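Local coordinates for protein topoisomerase IV subunit A (Escherichia coli, PDB 1ZVT) that forms, through its C-terminal domain, a beta-pinwheel that probably binds and helps select the DNA handled by this type II topoisomerase in decatenation and supercoil removal, at residues Q192-P197 / V241-P246. Sequence-based numbering, arbitrary orientation.
Sequences QLYVLP and VEIDSP
I243 lays its CD1 methyl over one face of the Y194 ring, 3.9 Å from the ring centroid and 21° off the normal, a CH-pi contact displaced from the middle of the ring. CD2 is the ring atom it approaches most closely, at 3.7 Å from I243 CD1. The other branch of the isoleucine works on L196: I243 CG2 meets L196 CD2 at 3.6 Å, the two side chains crossing at about a right angle. The first torsion (chi1 -57°) sends the two branches apart, CG1 anti to the carbonyl carbon and CG2 anti to the backbone N, and the extended second torsion carries CD1 out to the ring. Toward the start of segment 241-246, Y194 and V241 meet tip to tip; the phenol oxygen OH sits against both methyls, 3.4 Å from V241 CG2, while CG1 approaches the ring obliquely. At the other end P197 lies against S245 and P246, the last modelled residues, its CG 3.7 Å from S245 CB and its CB 3.4 Å from the carbonyl O of P246.

No hydrogen bond joins the two segments; side chains bridge strand segments whose axes come no closer than 9.8 Å and run nearly parallel, at 16°. Each strand is held in its own sheet instead: Y194 and L196 pair through their backbones with L148 and M146, whereas E242 and D244 pair with T203 and T201. L202, on strand 201-206, touches Y194, L196 and I243 alike and so lines the same apolar seam.

Strand 190-196 is an outermost strand of a four-stranded antiparallel blade, and 240-244 is an edge strand of the three-stranded sheet that follows. The contact is thus the side-chain interface between successive blades of a beta-pinwheel, the fold of the gyrase and topoisomerase IV C-terminal domains.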
ATOM      1  N   GLN A 192       4.835  -8.619   4.871  1.00 17.74           N
ATOM      2  CA  GLN A 192       5.116  -7.201   5.090  1.00 18.99           C
ATOM      3  C   GLN A 192       6.070  -6.736   4.011  1.00 18.05           C
ATOM      4  O   GLN A 192       6.942  -7.503   3.595  1.00 17.11           O
ATOM      5  CB  GLN A 192       5.830  -6.985   6.422  1.00 20.81           C
ATOM      6  CG  GLN A 192       5.100  -7.550   7.656  1.00 23.61           C
ATOM      7  CD  GLN A 192       4.105  -6.611   8.280  1.00 30.57           C
ATOM      8  OE1 GLN A 192       3.252  -7.049   9.053  1.00 36.50           O
ATOM      9  NE2 GLN A 192       4.224  -5.325   8.003  1.00 32.73           N
ATOM     10  N   LEU A 193       5.926  -5.491   3.582  1.00 17.35           N
ATOM     11  CA  LEU A 193       6.826  -4.942   2.577  1.00 16.87           C
ATOM     12  C   LEU A 193       7.043  -3.476   2.857  1.00 17.72           C
ATOM     13  O   LEU A 193       6.068  -2.682   2.840  1.00 17.11           O
ATOM     14  CB  LEU A 193       6.183  -5.081   1.180  1.00 16.47           C
ATOM     15  CG  LEU A 193       6.971  -4.620  -0.058  1.00 16.42           C
ATOM     16  CD1 LEU A 193       8.286  -5.409  -0.199  1.00 16.97           C
ATOM     17  CD2 LEU A 193       6.144  -4.795  -1.331  1.00 16.87           C
ATOM     18  N   TYR A 194       8.296  -3.106   3.071  1.00 17.51           N
ATOM     19  CA  TYR A 194       8.633  -1.709   3.434  1.00 18.41           C
ATOM     20  C   TYR A 194       9.662  -1.111   2.504  1.00 18.94           C
ATOM     21  O   TYR A 194      10.407  -1.840   1.857  1.00 18.85           O
ATOM     22  CB  TYR A 194       9.248  -1.688   4.834  1.00 20.04           C
ATOM     23  CG  TYR A 194       8.548  -2.497   5.883  1.00 21.68           C
ATOM     24  CD1 TYR A 194       9.164  -3.625   6.427  1.00 24.06           C
ATOM     25  CD2 TYR A 194       7.296  -2.126   6.360  1.00 27.11           C
ATOM     26  CE1 TYR A 194       8.540  -4.361   7.429  1.00 27.14           C
ATOM     27  CE2 TYR A 194       6.657  -2.872   7.356  1.00 27.09           C
ATOM     28  CZ  TYR A 194       7.299  -3.981   7.871  1.00 25.86           C
ATOM     29  OH  TYR A 194       6.719  -4.745   8.851  1.00 27.98           O
ATOM     30  N   VAL A 195       9.747   0.223   2.492  1.00 19.80           N
ATOM     31  CA  VAL A 195      10.857   0.901   1.853  1.00 22.02           C
ATOM     32  C   VAL A 195      11.413   1.799   2.941  1.00 23.35           C
ATOM     33  O   VAL A 195      10.669   2.613   3.536  1.00 23.90           O
ATOM     34  CB  VAL A 195      10.453   1.665   0.574  1.00 21.93           C
ATOM     35  CG1 VAL A 195      11.634   2.447   0.050  1.00 23.32           C
ATOM     36  CG2 VAL A 195       9.939   0.678  -0.505  1.00 23.04           C
ATOM     37  N   LEU A 196      12.676   1.560   3.274  1.00 23.96           N
ATOM     38  CA  LEU A 196      13.298   2.159   4.446  1.00 27.28           C
ATOM     39  C   LEU A 196      14.575   2.855   4.024  1.00 28.87           C
ATOM     40  O   LEU A 196      15.300   2.373   3.160  1.00 30.27           O
ATOM     41  CB  LEU A 196      13.739   1.095   5.461  1.00 27.64           C
ATOM     42  CG  LEU A 196      13.046  -0.221   5.786  1.00 28.98           C
ATOM     43  CD1 LEU A 196      14.081  -1.246   6.249  1.00 30.60           C
ATOM     44  CD2 LEU A 196      12.031   0.024   6.863  1.00 30.81           C
ATOM     45  N   PRO A 197      14.897   3.949   4.691  1.00 31.64           N
ATOM     46  CA  PRO A 197      16.276   4.448   4.612  1.00 32.49           C
ATOM     47  C   PRO A 197      17.240   3.359   5.066  1.00 33.73           C
ATOM     48  O   PRO A 197      17.002   2.721   6.101  1.00 34.74           O
ATOM     49  CB  PRO A 197      16.309   5.599   5.612  1.00 32.92           C
ATOM     50  CG  PRO A 197      14.910   5.918   5.911  1.00 31.69           C
ATOM     51  CD  PRO A 197      14.029   4.764   5.547  1.00 31.43           C
ATOM     52  N   VAL A 241       5.085  -3.920  14.674  1.00 19.70           N
ATOM     53  CA  VAL A 241       6.343  -3.536  14.055  1.00 20.33           C
ATOM     54  C   VAL A 241       6.544  -2.053  14.325  1.00 20.82           C
ATOM     55  O   VAL A 241       5.632  -1.259  14.128  1.00 20.41           O
ATOM     56  CB  VAL A 241       6.345  -3.748  12.530  1.00 21.43           C
ATOM     57  CG1 VAL A 241       7.679  -3.303  11.947  1.00 23.15           C
ATOM     58  CG2 VAL A 241       6.088  -5.215  12.159  1.00 19.48           C
ATOM     59  N   GLU A 242       7.739  -1.687  14.775  1.00 20.95           N
ATOM     60  CA  GLU A 242       8.068  -0.264  14.959  1.00 21.84           C
ATOM     61  C   GLU A 242       9.297   0.013  14.131  1.00 22.03           C
ATOM     62  O   GLU A 242      10.308  -0.648  14.320  1.00 22.71           O
ATOM     63  CB  GLU A 242       8.336   0.020  16.437  1.00 23.08           C
ATOM     64  CG  GLU A 242       7.098  -0.200  17.292  1.00 26.52           C
ATOM     65  CD  GLU A 242       7.448  -0.594  18.705  1.00 34.65           C
ATOM     66  OE1 GLU A 242       7.974  -1.716  18.919  1.00 34.61           O
ATOM     67  OE2 GLU A 242       7.208   0.238  19.598  1.00 38.18           O
ATOM     68  N   ILE A 243       9.201   0.968  13.208  1.00 21.36           N
ATOM     69  CA  ILE A 243      10.311   1.307  12.324  1.00 22.34           C
ATOM     70  C   ILE A 243      10.807   2.692  12.708  1.00 23.83           C
ATOM     71  O   ILE A 243      10.053   3.651  12.666  1.00 23.51           O
ATOM     72  CB  ILE A 243       9.856   1.308  10.846  1.00 22.76           C
ATOM     73  CG1 ILE A 243       9.268  -0.062  10.490  1.00 22.83           C
ATOM     74  CG2 ILE A 243      11.005   1.655   9.926  1.00 21.83           C
ATOM     75  CD1 ILE A 243       8.567  -0.104   9.155  1.00 28.29           C
ATOM     76  N   ASP A 244      12.076   2.776  13.091  1.00 25.15           N
ATOM     77  CA  ASP A 244      12.705   4.061  13.410  1.00 29.07           C
ATOM     78  C   ASP A 244      13.655   4.372  12.260  1.00 30.15           C
ATOM     79  O   ASP A 244      14.570   3.600  12.010  1.00 29.25           O
ATOM     80  CB  ASP A 244      13.419   3.953  14.765  1.00 30.00           C
ATOM     81  CG  ASP A 244      12.435   3.824  15.916  1.00 34.03           C
ATOM     82  OD1 ASP A 244      11.598   4.743  16.058  1.00 37.66           O
ATOM     83  OD2 ASP A 244      12.458   2.804  16.668  1.00 40.08           O
ATOM     84  N   SER A 245      13.374   5.449  11.519  1.00 32.05           N
ATOM     85  CA  SER A 245      14.042   5.696  10.232  1.00 34.79           C
ATOM     86  C   SER A 245      14.585   7.107  10.081  1.00 35.92           C
ATOM     87  O   SER A 245      13.828   8.046   9.839  1.00 36.81           O
ATOM     88  CB  SER A 245      13.141   5.321   9.050  1.00 35.16           C
ATOM     89  OG  SER A 245      11.981   6.138   8.973  1.00 38.68           O
ATOM     90  N   PRO A 246      15.917   7.264  10.233  1.00 36.86           N
ATOM     91  CA  PRO A 246      16.587   8.550  10.091  1.00 36.72           C
ATOM     92  C   PRO A 246      16.659   8.968   8.620  1.00 37.15           C
ATOM     93  O   PRO A 246      17.000   8.136   7.764  1.00 36.18           O
ATOM     94  CB  PRO A 246      17.996   8.267  10.653  1.00 37.32           C
ATOM     95  CG  PRO A 246      17.862   6.928  11.387  1.00 36.94           C
ATOM     96  CD  PRO A 246      16.871   6.197  10.583  1.00 37.02           C
TER